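Local coordinates for protein Lpg2148(MvcA) (PDB 6K11) that probably acts as a Legionella effector deamidase that also removes ubiquitin from the host ubiquitin-conjugating enzyme UBE2N, thereby regulating its activity, at residues E201-E204 and D208-I211; K150-L155 and S189-L194. All coordinates share one frame; numbering follows the deposited sequence.

Both contacts belong to the MvcA insertion domain, and helix 206-220 connects them. Interaction 1 ties the loop after helix 197-201 to the N-terminal part of that helix. Interaction 2 spans two strands of the small mixed sheet against which the same helix packs. Their centres lie about 16 Å apart, and they meet through Ile211, which belongs to interaction 1: its CD1 is 3.8 Å from CD2 of Tyr192, and its CG2 is 3.9 Å from O of Ser193. The centre of interaction 2 lies about 26 Å from the centre of the chain and that of interaction 1 about 38 Å, so the loop-helix contact is farther out. Both are structural contacts of the insertion domain.

Interaction 1 (E201-E204 and D208-I211); sequences EEPE and DFAI
Pro203 and Phe209 make the apolar half of this loop-to-helix contact. Phe209 presents a face of its ring to the pyrrolidine, and Pro203 CB stands 4.0 Å from the ring centroid, only 5° off the ring normal, in a well-centred CH-pi contact. The two side chains cross at about a right angle. Farther out on the ring, Pro203 CG reaches CE1 of Phe209 at 3.8 Å, while the carbonyl O of Pro203 comes to 3.6 Å from Phe209 CE2. Next to the ring, Pro203 CB also packs against CB of Asp208 at 3.7 Å, where the backbones come closest.

The polar half is a carboxylate turned back to the approaching chain. Glu204 N donates to Asp208 OD2 at 3.0 Å in a nearly straight bond of 166°, meeting the lone pair anti to the other oxygen. Asp208 has CG beside its own backbone N (chi1 -70°), which sends the carboxylate back over the start of the helix. There OD2 also accepts from Lys205 N, so two successive backbone N-H groups grip one oxygen and fix the entry to the helix. A negative group at this end would be favoured by the helix dipole.

Helix 197-201 thus turns into helix 206-220 through a short, pinned loop. Farther along helix 206-220, Ala210 and Ile211 touch Ile186, and Ala210 also meets helix 176-185.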
ATOM      1  N   GLU A 201     -21.892 -19.969  19.200  1.00 70.13           N
ATOM      2  CA  GLU A 201     -21.880 -20.315  20.617  1.00 73.77           C
ATOM      3  C   GLU A 201     -23.149 -21.009  21.089  1.00 72.25           C
ATOM      4  O   GLU A 201     -23.080 -21.858  21.983  1.00 75.85           O
ATOM      5  CB  GLU A 201     -21.648 -19.062  21.465  1.00 76.40           C
ATOM      6  CG  GLU A 201     -20.329 -18.362  21.152  1.00 81.40           C
ATOM      7  CD  GLU A 201     -20.262 -16.962  21.730  1.00 87.24           C
ATOM      8  OE1 GLU A 201     -19.587 -16.114  21.103  1.00 87.29           O
ATOM      9  OE2 GLU A 201     -20.856 -16.710  22.801  1.00 88.86           O
ATOM     10  N   GLU A 202     -24.301 -20.696  20.500  1.00 70.14           N
ATOM     11  CA  GLU A 202     -25.575 -21.302  20.885  1.00 72.07           C
ATOM     12  C   GLU A 202     -26.231 -21.991  19.691  1.00 64.37           C
ATOM     13  O   GLU A 202     -27.371 -21.672  19.330  1.00 56.36           O
ATOM     14  CB  GLU A 202     -26.510 -20.245  21.471  1.00 73.13           C
ATOM     15  CG  GLU A 202     -26.069 -19.670  22.813  1.00 80.55           C
ATOM     16  CD  GLU A 202     -26.552 -20.488  23.997  1.00 87.70           C
ATOM     17  OE1 GLU A 202     -25.822 -21.409  24.432  1.00 87.75           O
ATOM     18  OE2 GLU A 202     -27.666 -20.200  24.493  1.00 88.45           O
ATOM     19  N   PRO A 203     -25.553 -22.957  19.065  1.00 62.03           N
ATOM     20  CA  PRO A 203     -26.125 -23.577  17.861  1.00 59.89           C
ATOM     21  C   PRO A 203     -27.358 -24.396  18.218  1.00 58.16           C
ATOM     22  O   PRO A 203     -27.315 -25.244  19.112  1.00 56.99           O
ATOM     23  CB  PRO A 203     -24.987 -24.458  17.340  1.00 56.19           C
ATOM     24  CG  PRO A 203     -24.222 -24.823  18.569  1.00 60.34           C
ATOM     25  CD  PRO A 203     -24.352 -23.675  19.531  1.00 62.52           C
ATOM     26  N   GLU A 204     -28.461 -24.141  17.503  1.00 56.76           N
ATOM     27  CA  GLU A 204     -29.726 -24.799  17.804  1.00 57.09           C
ATOM     28  C   GLU A 204     -30.415 -25.468  16.617  1.00 55.49           C
ATOM     29  O   GLU A 204     -31.412 -26.168  16.831  1.00 58.90           O
ATOM     30  CB  GLU A 204     -30.702 -23.802  18.434  1.00 60.11           C
ATOM     31  CG  GLU A 204     -30.589 -23.737  19.940  1.00 67.53           C
ATOM     32  CD  GLU A 204     -31.058 -22.410  20.491  1.00 73.60           C
ATOM     33  OE1 GLU A 204     -30.533 -21.998  21.552  1.00 76.65           O
ATOM     34  OE2 GLU A 204     -31.943 -21.779  19.870  1.00 75.87           O
ATOM     35  N   ASP A 208     -26.875 -24.751  11.839  1.00 44.81           N
ATOM     36  CA  ASP A 208     -25.978 -24.109  12.806  1.00 43.45           C
ATOM     37  C   ASP A 208     -24.784 -24.993  13.143  1.00 45.86           C
ATOM     38  O   ASP A 208     -23.653 -24.501  13.274  1.00 42.22           O
ATOM     39  CB  ASP A 208     -26.712 -23.789  14.114  1.00 48.52           C
ATOM     40  CG  ASP A 208     -27.744 -22.674  13.985  1.00 53.42           C
ATOM     41  OD1 ASP A 208     -27.771 -21.964  12.955  1.00 51.73           O
ATOM     42  OD2 ASP A 208     -28.533 -22.515  14.950  1.00 51.08           O
ATOM     43  N   PHE A 209     -25.032 -26.289  13.361  1.00 43.04           N
ATOM     44  CA  PHE A 209     -23.958 -27.214  13.710  1.00 45.08           C
ATOM     45  C   PHE A 209     -23.027 -27.468  12.531  1.00 43.64           C
ATOM     46  O   PHE A 209     -21.829 -27.689  12.730  1.00 40.70           O
ATOM     47  CB  PHE A 209     -24.531 -28.549  14.210  1.00 45.31           C
ATOM     48  CG  PHE A 209     -24.962 -28.518  15.649  1.00 48.55           C
ATOM     49  CD1 PHE A 209     -24.023 -28.616  16.671  1.00 47.90           C
ATOM     50  CD2 PHE A 209     -26.305 -28.371  15.985  1.00 47.85           C
ATOM     51  CE1 PHE A 209     -24.407 -28.574  18.002  1.00 49.64           C
ATOM     52  CE2 PHE A 209     -26.703 -28.329  17.319  1.00 51.47           C
ATOM     53  CZ  PHE A 209     -25.754 -28.434  18.327  1.00 53.18           C
ATOM     54  N   ALA A 210     -23.565 -27.482  11.309  1.00 41.17           N
ATOM     55  CA  ALA A 210     -22.721 -27.656  10.131  1.00 42.88           C
ATOM     56  C   ALA A 210     -21.799 -26.456   9.946  1.00 40.86           C
ATOM     57  O   ALA A 210     -20.584 -26.612   9.779  1.00 40.26           O
ATOM     58  CB  ALA A 210     -23.586 -27.884   8.888  1.00 38.11           C
ATOM     59  N   ILE A 211     -22.355 -25.242  10.004  1.00 38.07           N
ATOM     60  CA  ILE A 211     -21.532 -24.046   9.869  1.00 38.87           C
ATOM     61  C   ILE A 211     -20.502 -23.997  10.987  1.00 40.65           C
ATOM     62  O   ILE A 211     -19.318 -23.749  10.750  1.00 38.82           O
ATOM     63  CB  ILE A 211     -22.415 -22.782   9.851  1.00 39.13           C
ATOM     64  CG1 ILE A 211     -23.203 -22.705   8.546  1.00 44.36           C
ATOM     65  CG2 ILE A 211     -21.587 -21.522  10.036  1.00 38.42           C
ATOM     66  CD1 ILE A 211     -24.460 -21.855   8.657  1.00 49.61           C
TER

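Interaction 2 (K150-L155 and S189-L194); sequences KNKIYL and SAEYSL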
ATOM      1  N   LYS A 150     -12.421 -13.606  -3.855  1.00 44.33           N
ATOM      2  CA  LYS A 150     -11.349 -13.998  -2.960  1.00 43.70           C
ATOM      3  C   LYS A 150     -11.709 -13.710  -1.497  1.00 41.74           C
ATOM      4  O   LYS A 150     -12.598 -12.909  -1.186  1.00 38.00           O
ATOM      5  CB  LYS A 150     -10.058 -13.273  -3.361  1.00 43.15           C
ATOM      6  CG  LYS A 150      -9.608 -13.584  -4.794  1.00 45.02           C
ATOM      7  CD  LYS A 150      -8.330 -12.820  -5.166  1.00 50.67           C
ATOM      8  CE  LYS A 150      -8.463 -12.162  -6.535  1.00 53.78           C
ATOM      9  NZ  LYS A 150      -7.246 -12.378  -7.358  1.00 61.72           N
ATOM     10  N   ASN A 151     -10.993 -14.388  -0.592  1.00 38.09           N
ATOM     11  CA  ASN A 151     -11.146 -14.248   0.865  1.00 36.18           C
ATOM     12  C   ASN A 151     -12.524 -14.717   1.334  1.00 37.90           C
ATOM     13  O   ASN A 151     -13.195 -14.057   2.135  1.00 35.28           O
ATOM     14  CB  ASN A 151     -10.856 -12.826   1.350  1.00 36.84           C
ATOM     15  CG  ASN A 151     -10.425 -12.796   2.820  1.00 42.35           C
ATOM     16  OD1 ASN A 151      -9.913 -13.792   3.351  1.00 38.40           O
ATOM     17  ND2 ASN A 151     -10.626 -11.656   3.481  1.00 41.54           N
ATOM     18  N   LYS A 152     -12.929 -15.888   0.841  1.00 36.62           N
ATOM     19  CA  LYS A 152     -14.149 -16.550   1.273  1.00 38.04           C
ATOM     20  C   LYS A 152     -13.868 -18.041   1.418  1.00 38.92           C
ATOM     21  O   LYS A 152     -12.944 -18.578   0.795  1.00 35.48           O
ATOM     22  CB  LYS A 152     -15.302 -16.338   0.276  1.00 37.85           C
ATOM     23  CG  LYS A 152     -15.762 -14.884   0.127  1.00 42.94           C
ATOM     24  CD  LYS A 152     -16.896 -14.776  -0.890  1.00 43.39           C
ATOM     25  CE  LYS A 152     -17.481 -13.359  -0.933  1.00 51.67           C
ATOM     26  NZ  LYS A 152     -18.614 -13.241  -1.908  1.00 47.37           N
ATOM     27  N   ILE A 153     -14.658 -18.704   2.257  1.00 36.13           N
ATOM     28  CA  ILE A 153     -14.661 -20.165   2.317  1.00 34.65           C
ATOM     29  C   ILE A 153     -15.742 -20.677   1.381  1.00 37.51           C
ATOM     30  O   ILE A 153     -16.851 -20.134   1.354  1.00 36.45           O
ATOM     31  CB  ILE A 153     -14.884 -20.654   3.757  1.00 33.28           C
ATOM     32  CG1 ILE A 153     -13.676 -20.303   4.622  1.00 34.16           C
ATOM     33  CG2 ILE A 153     -15.159 -22.165   3.764  1.00 33.88           C
ATOM     34  CD1 ILE A 153     -13.885 -20.552   6.095  1.00 37.97           C
ATOM     35  N   TYR A 154     -15.419 -21.711   0.602  1.00 35.43           N
ATOM     36  CA  TYR A 154     -16.325 -22.277  -0.393  1.00 35.49           C
ATOM     37  C   TYR A 154     -16.615 -23.735  -0.065  1.00 38.74           C
ATOM     38  O   TYR A 154     -15.689 -24.539   0.083  1.00 34.01           O
ATOM     39  CB  TYR A 154     -15.732 -22.162  -1.803  1.00 34.77           C
ATOM     40  CG  TYR A 154     -15.735 -20.732  -2.309  1.00 39.86           C
ATOM     41  CD1 TYR A 154     -16.832 -20.223  -2.994  1.00 40.49           C
ATOM     42  CD2 TYR A 154     -14.663 -19.882  -2.063  1.00 41.36           C
ATOM     43  CE1 TYR A 154     -16.860 -18.899  -3.439  1.00 40.40           C
ATOM     44  CE2 TYR A 154     -14.677 -18.565  -2.505  1.00 41.67           C
ATOM     45  CZ  TYR A 154     -15.778 -18.082  -3.194  1.00 44.35           C
ATOM     46  OH  TYR A 154     -15.792 -16.769  -3.627  1.00 46.78           O
ATOM     47  N   LEU A 155     -17.897 -24.082   0.029  1.00 37.12           N
ATOM     48  CA  LEU A 155     -18.323 -25.455   0.287  1.00 35.57           C
ATOM     49  C   LEU A 155     -18.962 -26.015  -0.977  1.00 40.13           C
ATOM     50  O   LEU A 155     -20.021 -25.548  -1.411  1.00 39.04           O
ATOM     51  CB  LEU A 155     -19.291 -25.525   1.468  1.00 37.29           C
ATOM     52  CG  LEU A 155     -19.980 -26.883   1.678  1.00 39.30           C
ATOM     53  CD1 LEU A 155     -18.945 -27.971   2.044  1.00 35.92           C
ATOM     54  CD2 LEU A 155     -21.042 -26.755   2.763  1.00 37.86           C
ATOM     55  N   SER A 189     -29.433 -20.250   1.224  1.00 54.39           N
ATOM     56  CA  SER A 189     -29.119 -18.830   1.168  1.00 55.34           C
ATOM     57  C   SER A 189     -27.850 -18.604   0.346  1.00 55.52           C
ATOM     58  O   SER A 189     -27.065 -19.525   0.089  1.00 52.00           O
ATOM     59  CB  SER A 189     -28.962 -18.250   2.574  1.00 54.42           C
ATOM     60  OG  SER A 189     -30.104 -18.539   3.367  1.00 57.94           O
ATOM     61  N   ALA A 190     -27.669 -17.355  -0.092  1.00 53.35           N
ATOM     62  CA  ALA A 190     -26.551 -17.045  -0.977  1.00 55.19           C
ATOM     63  C   ALA A 190     -25.214 -17.203  -0.261  1.00 50.26           C
ATOM     64  O   ALA A 190     -24.265 -17.764  -0.818  1.00 53.35           O
ATOM     65  CB  ALA A 190     -26.697 -15.625  -1.528  1.00 55.91           C
ATOM     66  N   GLU A 191     -25.122 -16.699   0.964  1.00 51.04           N
ATOM     67  CA  GLU A 191     -23.911 -16.755   1.763  1.00 51.29           C
ATOM     68  C   GLU A 191     -24.304 -16.935   3.218  1.00 49.91           C
ATOM     69  O   GLU A 191     -25.432 -16.637   3.618  1.00 49.67           O
ATOM     70  CB  GLU A 191     -23.072 -15.484   1.621  1.00 51.71           C
ATOM     71  CG  GLU A 191     -22.819 -15.050   0.192  1.00 56.58           C
ATOM     72  CD  GLU A 191     -21.739 -13.988   0.098  1.00 54.95           C
ATOM     73  OE1 GLU A 191     -20.857 -14.133  -0.775  1.00 52.73           O
ATOM     74  OE2 GLU A 191     -21.779 -13.021   0.899  1.00 57.25           O
ATOM     75  N   TYR A 192     -23.352 -17.406   4.015  1.00 42.08           N
ATOM     76  CA  TYR A 192     -23.556 -17.588   5.442  1.00 42.97           C
ATOM     77  C   TYR A 192     -22.405 -16.958   6.205  1.00 45.99           C
ATOM     78  O   TYR A 192     -21.242 -17.071   5.802  1.00 41.48           O
ATOM     79  CB  TYR A 192     -23.686 -19.072   5.797  1.00 46.18           C
ATOM     80  CG  TYR A 192     -24.906 -19.723   5.179  1.00 46.25           C
ATOM     81  CD1 TYR A 192     -24.880 -20.198   3.871  1.00 48.21           C
ATOM     82  CD2 TYR A 192     -26.095 -19.842   5.900  1.00 49.39           C
ATOM     83  CE1 TYR A 192     -26.005 -20.790   3.294  1.00 45.80           C
ATOM     84  CE2 TYR A 192     -27.221 -20.435   5.334  1.00 48.80           C
ATOM     85  CZ  TYR A 192     -27.165 -20.901   4.032  1.00 50.85           C
ATOM     86  OH  TYR A 192     -28.278 -21.481   3.471  1.00 51.23           O
ATOM     87  N   SER A 193     -22.738 -16.285   7.300  1.00 43.09           N
ATOM     88  CA  SER A 193     -21.720 -15.632   8.109  1.00 47.58           C
ATOM     89  C   SER A 193     -20.920 -16.657   8.902  1.00 48.32           C
ATOM     90  O   SER A 193     -21.463 -17.653   9.389  1.00 48.38           O
ATOM     91  CB  SER A 193     -22.366 -14.626   9.066  1.00 47.46           C
ATOM     92  OG  SER A 193     -21.375 -13.932   9.815  1.00 50.98           O
ATOM     93  N   LEU A 194     -19.617 -16.411   9.027  1.00 45.55           N
ATOM     94  CA  LEU A 194     -18.745 -17.216   9.868  1.00 44.91           C
ATOM     95  C   LEU A 194     -18.565 -16.615  11.256  1.00 53.12           C
ATOM     96  O   LEU A 194     -17.804 -17.166  12.062  1.00 48.96           O
ATOM     97  CB  LEU A 194     -17.366 -17.378   9.201  1.00 43.81           C
ATOM     98  CG  LEU A 194     -17.272 -17.903   7.768  1.00 40.82           C
ATOM     99  CD1 LEU A 194     -15.839 -17.747   7.251  1.00 42.07           C
ATOM    100  CD2 LEU A 194     -17.693 -19.364   7.701  1.00 39.02           C
TER
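Lys152 and Glu191 form a salt bridge across the mixed sheet of the insertion domain. Strand 134-137 runs between strands 152-155 and 192-193, parallel to the first and antiparallel to the second, so the closest CA atoms of the two segments, those of Ile153 and Leu194, are still 9.1 Å apart and side chains do the joining. Lys152 NZ donates to Glu191 OE1 at 2.7 Å, and OE1 accepts through its syn lone pair, on the side of the other oxygen. Both chains are extended beyond CG and cross at about a right angle; Lys152 also touches Val134 and Glu191 touches Val136, so the bridge passes over the intervening strand 134-137.

Backbone groups are satisfied by the flanking strands: Ile153 bonds to Val134 and Val136, Lys152 to Ile163, and Tyr154 to Tyr161. Asn151 and Lys152 lie together opposite Ile163 in a G1 beta bulge, and Asn151 ND2 donates to the carbonyl O of Asp130. The hydroxyl of Tyr154 bonds to Val149 O. In the other segment Ser189 N donates to Tyr192 OH at 2.8 Å, closing the loop ahead of the strand, and Ser193 OG accepts from Cys195 N.

Ile153 and Leu194 meet apart from the salt bridge, both resting on Leu135 and reaching helix 206-220 at Phe218 and Val215. CG1 of Ile153 lies beside the backbone N (chi1 -68°) and the chain runs on extended (chi2 171°), which carries CD1 out to 3.6 Å from CD1 of Leu194.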